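Local structure of NAD-dependent aldehyde dehydrogenase (Sinorhizobium meliloti, 3U4J) at residues A[315-320]-A[368-373]; A[390-393]-A[398-401]. The protein probably oxidises aldehydes with NAD or NADP as electron acceptor, as other members of the aldehyde dehydrogenase family do, and carries a bound calcium ion in the crystal. One frame throughout, in Å; residues are numbered along the deposited sequence.

Contact 1 of 2, residues A[315-320]-A[368-373]; sequences GIRDAL and ELLLGG
Arg317, in the first turn of helix 317-330, and Leu370, on strand 368-371, stand well apart, with Arg317 CA 13.7 Å from Leu370 CA, so the meeting is left to side chains. Ile316 takes the N-cap position, and the first helical turn is closed by Leu320 N bonding to Ile316 O at 2.9 Å. The arginine chain leaves with CG pointing opposite the backbone N (chi1 -174°) and bends at the next bond (chi2 -97°), a course that carries the guanidinium toward the edge of the strand and onto Ala390 of strand 383-390. There its NH2 lies 4.2 Å from Leu370 CD1, the two side chains arriving from opposite directions. NH2 also sits 4.5 Å from Glu368 OE2, too far for a salt bridge, although opposite charges this near should still attract. The true salt bridge is local: Arg317 NH1 donates to Asp318 OD1 at 3.1 Å, entering nearly in line with the carboxylate C-O bond, with an N-H...O angle of 147°. Replacing the arginine by an alanine would probably leave Asp318 without its charge partner and open a gap between helix and strand. Leu320, meanwhile, packs inward on Leu285 and Ala288 of helix 285-297. This light surface contact between a helix start and a sheet strand lies in the alpha/beta catalytic domain of aldehyde dehydrogenases, where helices flank a mixed sheet.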
loop_
_atom_site.group_PDB
_atom_site.type_symbol
_atom_site.label_atom_id
_atom_site.label_comp_id
_atom_site.label_asym_id
_atom_site.label_seq_id
_atom_site.Cartn_x
_atom_site.Cartn_y
_atom_site.Cartn_z
ATOM N N GLY A 315 11.692 -36.315 21.982
ATOM C CA GLY A 315 12.199 -36.053 23.329
ATOM C C GLY A 315 11.205 -35.527 24.343
ATOM O O GLY A 315 11.378 -35.725 25.543
ATOM N N ILE A 316 10.150 -34.862 23.878
ATOM C CA ILE A 316 9.213 -34.259 24.823
ATOM C C ILE A 316 7.834 -34.858 24.734
ATOM O O ILE A 316 6.914 -34.377 25.386
ATOM C CB ILE A 316 9.102 -32.736 24.657
ATOM C CG1 ILE A 316 8.644 -32.407 23.231
ATOM C CG2 ILE A 316 10.421 -32.067 25.040
ATOM C CD1 ILE A 316 7.787 -31.201 23.144
ATOM N N ARG A 317 7.702 -35.915 23.942
ATOM C CA ARG A 317 6.437 -36.581 23.759
ATOM C C ARG A 317 5.797 -36.920 25.094
ATOM O O ARG A 317 4.659 -36.561 25.310
ATOM C CB ARG A 317 6.593 -37.838 22.895
ATOM C CG ARG A 317 5.265 -38.528 22.527
ATOM C CD ARG A 317 4.951 -39.686 23.464
ATOM N NE ARG A 317 3.737 -40.403 23.068
ATOM C CZ ARG A 317 2.932 -41.058 23.909
ATOM N NH1 ARG A 317 3.192 -41.095 25.211
ATOM N NH2 ARG A 317 1.859 -41.687 23.444
ATOM N N ASP A 318 6.530 -37.594 25.988
ATOM C CA ASP A 318 5.928 -38.079 27.233
ATOM C C ASP A 318 5.598 -36.929 28.172
ATOM O O ASP A 318 4.534 -36.919 28.790
ATOM C CB ASP A 318 6.837 -39.105 27.931
ATOM C CG ASP A 318 6.940 -40.414 27.164
ATOM O OD1 ASP A 318 5.963 -40.818 26.507
ATOM O OD2 ASP A 318 8.009 -41.049 27.219
ATOM N N ALA A 319 6.484 -35.939 28.263
ATOM C CA ALA A 319 6.218 -34.824 29.161
ATOM C C ALA A 319 4.991 -34.020 28.703
ATOM O O ALA A 319 4.216 -33.527 29.535
ATOM C CB ALA A 319 7.444 -33.925 29.307
ATOM N N LEU A 320 4.809 -33.919 27.385
ATOM C CA LEU A 320 3.718 -33.112 26.831
ATOM C C LEU A 320 2.404 -33.869 27.012
ATOM O O LEU A 320 1.438 -33.293 27.478
ATOM C CB LEU A 320 3.945 -32.774 25.350
ATOM C CG LEU A 320 2.912 -31.834 24.710
ATOM C CD1 LEU A 320 3.177 -30.370 25.142
ATOM C CD2 LEU A 320 3.003 -31.938 23.213
ATOM N N GLU A 368 -3.529 -45.973 19.255
ATOM C CA GLU A 368 -3.724 -46.256 20.674
ATOM C C GLU A 368 -4.649 -45.213 21.313
ATOM O O GLU A 368 -4.303 -44.020 21.366
ATOM C CB GLU A 368 -2.363 -46.300 21.364
ATOM C CG GLU A 368 -2.384 -46.639 22.850
ATOM C CD GLU A 368 -1.058 -46.267 23.523
ATOM O OE1 GLU A 368 -0.868 -46.588 24.713
ATOM O OE2 GLU A 368 -0.223 -45.618 22.864
ATOM N N LEU A 369 -5.822 -45.660 21.770
ATOM C CA LEU A 369 -6.809 -44.782 22.380
ATOM C C LEU A 369 -6.346 -44.486 23.794
ATOM O O LEU A 369 -6.297 -45.395 24.630
ATOM C CB LEU A 369 -8.171 -45.468 22.476
ATOM C CG LEU A 369 -9.493 -44.703 22.254
ATOM C CD1 LEU A 369 -10.697 -45.328 23.016
ATOM C CD2 LEU A 369 -9.424 -43.191 22.469
ATOM N N LEU A 370 -6.057 -43.223 24.083
ATOM C CA LEU A 370 -5.576 -42.855 25.418
ATOM C C LEU A 370 -6.673 -42.300 26.319
ATOM O O LEU A 370 -6.554 -42.331 27.547
ATOM C CB LEU A 370 -4.425 -41.853 25.321
ATOM C CG LEU A 370 -3.145 -42.299 24.621
ATOM C CD1 LEU A 370 -2.081 -41.184 24.695
ATOM C CD2 LEU A 370 -2.602 -43.592 25.242
ATOM N N LEU A 371 -7.762 -41.827 25.707
ATOM C CA LEU A 371 -8.754 -41.037 26.426
ATOM C C LEU A 371 -10.004 -40.939 25.568
ATOM O O LEU A 371 -9.905 -40.810 24.355
ATOM C CB LEU A 371 -8.170 -39.628 26.656
ATOM C CG LEU A 371 -8.564 -38.608 27.745
ATOM C CD1 LEU A 371 -9.164 -37.293 27.214
ATOM C CD2 LEU A 371 -9.335 -39.185 28.925
ATOM N N GLY A 372 -11.170 -41.023 26.201
ATOM C CA GLY A 372 -12.428 -40.703 25.543
ATOM C C GLY A 372 -12.947 -41.779 24.617
ATOM O O GLY A 372 -12.914 -42.948 24.952
ATOM N N GLY A 373 -13.466 -41.376 23.463
ATOM C CA GLY A 373 -13.853 -42.336 22.445
ATOM C C GLY A 373 -15.263 -42.900 22.606
ATOM O O GLY A 373 -15.565 -43.963 22.048
#

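Contact 2 of 2, residues A[390-393]-A[398-401]; sequences AGVT and IARE
Val392 and Thr393 are the residues that loop 390-393 presents to Ile398 and Ala399 of the short helix 397-400, and the path to them starts at Ala390, the last residue of strand 383-390, whose methyl is directed away from the helix. Gly391 then takes left-handed backbone angles (phi 68°) and turns the chain off the strand. Val392 comes next and spreads its two methyls over two successive helix residues. CG2 meets Ile398 CD1 at 3.7 Å. CG1, set opposite the backbone N (chi1 -176°), lies 3.8 Å from Ala399 CB and also touches Ile398 CG1 at 4.0 Å. The isoleucine answers by holding CG1 between its own backbone N and carbonyl carbon (chi1 64°), from where CD1 extends to the valine. Strands 383-390 and 407-413 are parallel neighbours in the catalytic-domain sheet, and this turn of helix lies in the connection between them; it runs on into the family's Glu-Ile-Phe-Gly-Pro loop, which in relatives approaches the cofactor. The receiving strand takes part as well: Val392 packs on Ser409 and Leu411, while Ile398 O accepts hydrogen bonds from Ser409 OG and Lys274 NZ. At Thr393 the CB turns from the helix and OG1 bonds to Asp395, but the carbonyl points back, with Thr393 O 3.6 Å from Ala399 CB.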
loop_
_atom_site.group_PDB
_atom_site.type_symbol
_atom_site.label_atom_id
_atom_site.label_comp_id
_atom_site.label_asym_id
_atom_site.label_seq_id
_atom_site.Cartn_x
_atom_site.Cartn_y
_atom_site.Cartn_z
ATOM N N ALA A 390 -2.852 -41.878 20.293
ATOM C CA ALA A 390 -1.406 -41.855 20.186
ATOM C C ALA A 390 -1.006 -42.890 19.147
ATOM O O ALA A 390 -1.827 -43.715 18.741
ATOM C CB ALA A 390 -0.783 -42.180 21.518
ATOM N N GLY A 391 0.247 -42.842 18.694
ATOM C CA GLY A 391 0.734 -43.853 17.737
ATOM C C GLY A 391 0.086 -43.749 16.371
ATOM O O GLY A 391 -0.034 -44.733 15.640
ATOM N N VAL A 392 -0.340 -42.548 16.007
ATOM C CA VAL A 392 -1.012 -42.371 14.734
ATOM C C VAL A 392 0.064 -42.271 13.640
ATOM O O VAL A 392 1.115 -41.658 13.839
ATOM C CB VAL A 392 -1.979 -41.177 14.751
ATOM C CG1 VAL A 392 -2.734 -41.088 13.425
ATOM C CG2 VAL A 392 -2.972 -41.316 15.923
ATOM N N THR A 393 -0.170 -42.929 12.514
ATOM C CA THR A 393 0.758 -42.883 11.402
ATOM C C THR A 393 -0.014 -42.247 10.237
ATOM O O THR A 393 -1.251 -42.333 10.205
ATOM C CB THR A 393 1.255 -44.300 11.051
ATOM O OG1 THR A 393 0.120 -45.137 10.834
ATOM C CG2 THR A 393 2.075 -44.891 12.203
ATOM N N ILE A 398 -7.751 -41.440 10.307
ATOM C CA ILE A 398 -7.808 -40.396 11.355
ATOM C C ILE A 398 -6.668 -39.351 11.289
ATOM O O ILE A 398 -6.799 -38.261 11.867
ATOM C CB ILE A 398 -7.936 -40.944 12.794
ATOM C CG1 ILE A 398 -6.689 -41.754 13.199
ATOM C CG2 ILE A 398 -9.258 -41.718 12.974
ATOM C CD1 ILE A 398 -6.480 -41.800 14.708
ATOM N N ALA A 399 -5.560 -39.682 10.623
ATOM C CA ALA A 399 -4.524 -38.679 10.338
ATOM C C ALA A 399 -4.925 -37.809 9.151
ATOM O O ALA A 399 -4.510 -36.677 9.056
ATOM C CB ALA A 399 -3.164 -39.330 10.068
ATOM N N ARG A 400 -5.740 -38.335 8.251
ATOM C CA ARG A 400 -5.952 -37.672 6.969
ATOM C C ARG A 400 -7.260 -36.870 6.851
ATOM O O ARG A 400 -7.277 -35.765 6.277
ATOM C CB ARG A 400 -5.894 -38.717 5.849
ATOM C CG ARG A 400 -4.492 -39.213 5.531
ATOM C CD ARG A 400 -3.816 -38.285 4.513
ATOM N NE ARG A 400 -2.374 -38.515 4.434
ATOM C CZ ARG A 400 -1.622 -38.246 3.373
ATOM N NH1 ARG A 400 -2.170 -37.730 2.281
ATOM N NH2 ARG A 400 -0.316 -38.493 3.412
ATOM N N GLU A 401 -8.358 -37.441 7.350
ATOM C CA GLU A 401 -9.682 -36.861 7.121
ATOM C C GLU A 401 -10.105 -35.953 8.276
ATOM O O GLU A 401 -9.719 -36.171 9.426
ATOM C CB GLU A 401 -10.707 -37.966 6.843
ATOM C CG GLU A 401 -10.170 -38.910 5.763
ATOM C CD GLU A 401 -11.147 -39.938 5.248
ATOM O OE1 GLU A 401 -12.309 -39.989 5.712
ATOM O OE2 GLU A 401 -10.736 -40.703 4.337
#

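Contact 1 lies at the surface and depends on one long charged chain; contact 2 is buried and built from short aliphatic groups in direct van der Waals touch, with no polar bond across either pair of segments. Strand 383-390 joins them. Its last residue, Ala390, pairs with strand 368-371 through a probable hydrogen bond from Ala390 N to Glu368 O at 2.8 Å, and its methyl, turned from the helix of contact 2, sits instead against Leu370 CD1 and Arg317 NH2 (3.6 and 3.3 Å from Ala390 CB). Across contact 1 opposite charges are merely near each other, at the exposed margin of the sheet; contact 2 packs hydrocarbon in the buried connection after strand 383-390.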